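PDB 4IPA: putative curved DNA-binding protein from Chaetomium thermophilum var. thermophilum DSM 1495, which is an Arx1 protein with a methionine aminopeptidase-like fold, linked to ribosome biogenesis and possibly able to bind DNA. Local coordinates for residues 114-119 with 135-140. Sequence-based numbering, arbitrary orientation.
Sequences EPIKIQ and IVAKNA
In Ile135, chi1 of 62° sets CG1 between the backbone N and the carbonyl carbon, whereas Ile118, with chi1 of -55°, carries CG1 anti to its carbonyl carbon; the Ile118 delta methyl, CD1, comes 3.6 Å from Ile135 CG1 and equally near Ile135 CD1. The two side chains cross obliquely. Next to them Ile116 packs less closely, its CB 4.2 Å from Ile135 CG1, while its CG1 reaches Ala137 CB at 4.0 Å, giving a cross-strand apolar zigzag from Ile118 through Ile135 and Ile116 to Ala137. Beyond this zigzag, Ile116 also touches Val87, Ala137 Ile110 and Ile135 Cys47.

The backbone evidence for pairing is equally direct. Ile116 and Ile135 form an antiparallel hydrogen-bonded pair: Ile116 N donates to Ile135 O over 2.8 Å, nearly straight at hydrogen (171°), and Ile135 N returns a bond to Ile116 O at 3.0 Å. Ala137 N to Glu114 O, also 3.0 Å, carries the pairing past the end of strand 127-136. Between these bonds, Pro115 and Val136 make the non-hydrogen-bonded pair, and their side chains occupy the other face, where both touch Gln150 of helix 148-167. Proline, lacking an N-H, fits a site whose nitrogen is not needed as a donor to this partner strand. Lys117 NZ folds back to Pro115 O (2.9 Å), approaching from above the carbonyl plane, and also bonds the carbonyls of Pro89, Ala90 and Val342.

The antiparallel register, together with the short connection from strand 115-124 to strand 127-136, places this contact at the open end of a beta hairpin within the three-stranded antiparallel sheet of this M24-family, methionine aminopeptidase-like domain.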
loop_
_atom_site.group_PDB
_atom_site.type_symbol
_atom_site.label_atom_id
_atom_site.label_comp_id
_atom_site.label_asym_id
_atom_site.label_seq_id
_atom_site.Cartn_x
_atom_site.Cartn_y
_atom_site.Cartn_z
ATOM N N GLU A 114 -12.938 13.401 -6.505
ATOM C CA GLU A 114 -12.034 13.169 -5.382
ATOM C C GLU A 114 -11.008 12.095 -5.702
ATOM O O GLU A 114 -11.291 11.175 -6.458
ATOM C CB GLU A 114 -12.801 12.768 -4.131
ATOM C CG GLU A 114 -13.363 13.937 -3.376
ATOM C CD GLU A 114 -13.827 13.542 -1.984
ATOM O OE1 GLU A 114 -14.385 14.426 -1.281
ATOM O OE2 GLU A 114 -13.625 12.356 -1.600
ATOM N N PRO A 115 -9.808 12.219 -5.125
ATOM C CA PRO A 115 -8.790 11.169 -5.250
ATOM C C PRO A 115 -9.076 10.026 -4.271
ATOM O O PRO A 115 -9.006 10.205 -3.065
ATOM C CB PRO A 115 -7.483 11.903 -4.917
ATOM C CG PRO A 115 -7.905 13.028 -4.037
ATOM C CD PRO A 115 -9.297 13.423 -4.445
ATOM N N ILE A 116 -9.411 8.866 -4.819
ATOM C CA ILE A 116 -9.817 7.696 -4.053
ATOM C C ILE A 116 -8.680 6.688 -4.048
ATOM O O ILE A 116 -8.175 6.315 -5.116
ATOM C CB ILE A 116 -11.066 7.006 -4.701
ATOM C CG1 ILE A 116 -12.228 8.000 -4.859
ATOM C CG2 ILE A 116 -11.491 5.788 -3.901
ATOM C CD1 ILE A 116 -12.586 8.712 -3.573
ATOM N N LYS A 117 -8.277 6.249 -2.856
ATOM C CA LYS A 117 -7.226 5.247 -2.714
ATOM C C LYS A 117 -7.858 3.882 -2.624
ATOM O O LYS A 117 -8.685 3.630 -1.759
ATOM C CB LYS A 117 -6.362 5.488 -1.470
ATOM C CG LYS A 117 -5.332 6.560 -1.641
ATOM C CD LYS A 117 -5.999 7.912 -1.843
ATOM C CE LYS A 117 -6.717 8.367 -0.573
ATOM N NZ LYS A 117 -7.281 9.747 -0.744
ATOM N N ILE A 118 -7.469 3.008 -3.535
ATOM C CA ILE A 118 -7.957 1.649 -3.522
ATOM C C ILE A 118 -6.776 0.734 -3.234
ATOM O O ILE A 118 -5.830 0.635 -4.020
ATOM C CB ILE A 118 -8.633 1.302 -4.841
ATOM C CG1 ILE A 118 -9.740 2.325 -5.124
ATOM C CG2 ILE A 118 -9.209 -0.115 -4.787
ATOM C CD1 ILE A 118 -9.738 2.862 -6.526
ATOM N N GLN A 119 -6.813 0.113 -2.068
ATOM C CA GLN A 119 -5.738 -0.750 -1.619
ATOM C C GLN A 119 -6.336 -2.083 -1.214
ATOM O O GLN A 119 -7.295 -2.147 -0.433
ATOM C CB GLN A 119 -4.983 -0.110 -0.455
ATOM C CG GLN A 119 -3.923 -0.990 0.205
ATOM C CD GLN A 119 -2.987 -0.159 1.091
ATOM O OE1 GLN A 119 -2.404 -0.654 2.064
ATOM N NE2 GLN A 119 -2.848 1.121 0.748
ATOM N N ILE A 135 -7.232 6.835 -7.898
ATOM C CA ILE A 135 -7.952 7.245 -9.091
ATOM C C ILE A 135 -8.813 8.465 -8.784
ATOM O O ILE A 135 -9.068 8.785 -7.611
ATOM C CB ILE A 135 -8.868 6.131 -9.602
ATOM C CG1 ILE A 135 -9.919 5.805 -8.543
ATOM C CG2 ILE A 135 -8.050 4.885 -10.000
ATOM C CD1 ILE A 135 -11.050 5.022 -9.077
ATOM N N VAL A 136 -9.242 9.151 -9.841
ATOM C CA VAL A 136 -10.162 10.274 -9.722
ATOM C C VAL A 136 -11.576 9.756 -9.917
ATOM O O VAL A 136 -11.900 9.153 -10.941
ATOM C CB VAL A 136 -9.856 11.372 -10.756
ATOM C CG1 VAL A 136 -10.871 12.521 -10.656
ATOM C CG2 VAL A 136 -8.450 11.900 -10.555
ATOM N N ALA A 137 -12.418 9.960 -8.916
ATOM C CA ALA A 137 -13.785 9.485 -8.996
ATOM C C ALA A 137 -14.517 10.188 -10.141
ATOM O O ALA A 137 -14.517 11.412 -10.230
ATOM C CB ALA A 137 -14.493 9.707 -7.681
ATOM N N LYS A 138 -15.134 9.412 -11.020
ATOM C CA LYS A 138 -15.809 9.999 -12.166
ATOM C C LYS A 138 -16.599 8.946 -12.929
ATOM O O LYS A 138 -16.383 7.751 -12.754
ATOM C CB LYS A 138 -14.778 10.640 -13.102
ATOM C CG LYS A 138 -13.980 9.619 -13.892
ATOM C CD LYS A 138 -12.853 10.276 -14.675
ATOM C CE LYS A 138 -11.822 9.244 -15.109
ATOM N NZ LYS A 138 -11.072 8.666 -13.940
ATOM N N ASN A 139 -17.514 9.403 -13.778
ATOM C CA ASN A 139 -18.276 8.510 -14.647
ATOM C C ASN A 139 -17.530 8.186 -15.930
ATOM O O ASN A 139 -16.635 8.922 -16.344
ATOM C CB ASN A 139 -19.648 9.102 -14.964
ATOM C CG ASN A 139 -20.552 9.128 -13.753
ATOM O OD1 ASN A 139 -20.972 10.196 -13.294
ATOM N ND2 ASN A 139 -20.843 7.945 -13.208
ATOM N N ALA A 140 -17.914 7.077 -16.552
ATOM C CA ALA A 140 -17.241 6.578 -17.738
ATOM C C ALA A 140 -17.047 7.616 -18.822
ATOM O O ALA A 140 -16.019 7.619 -19.502
#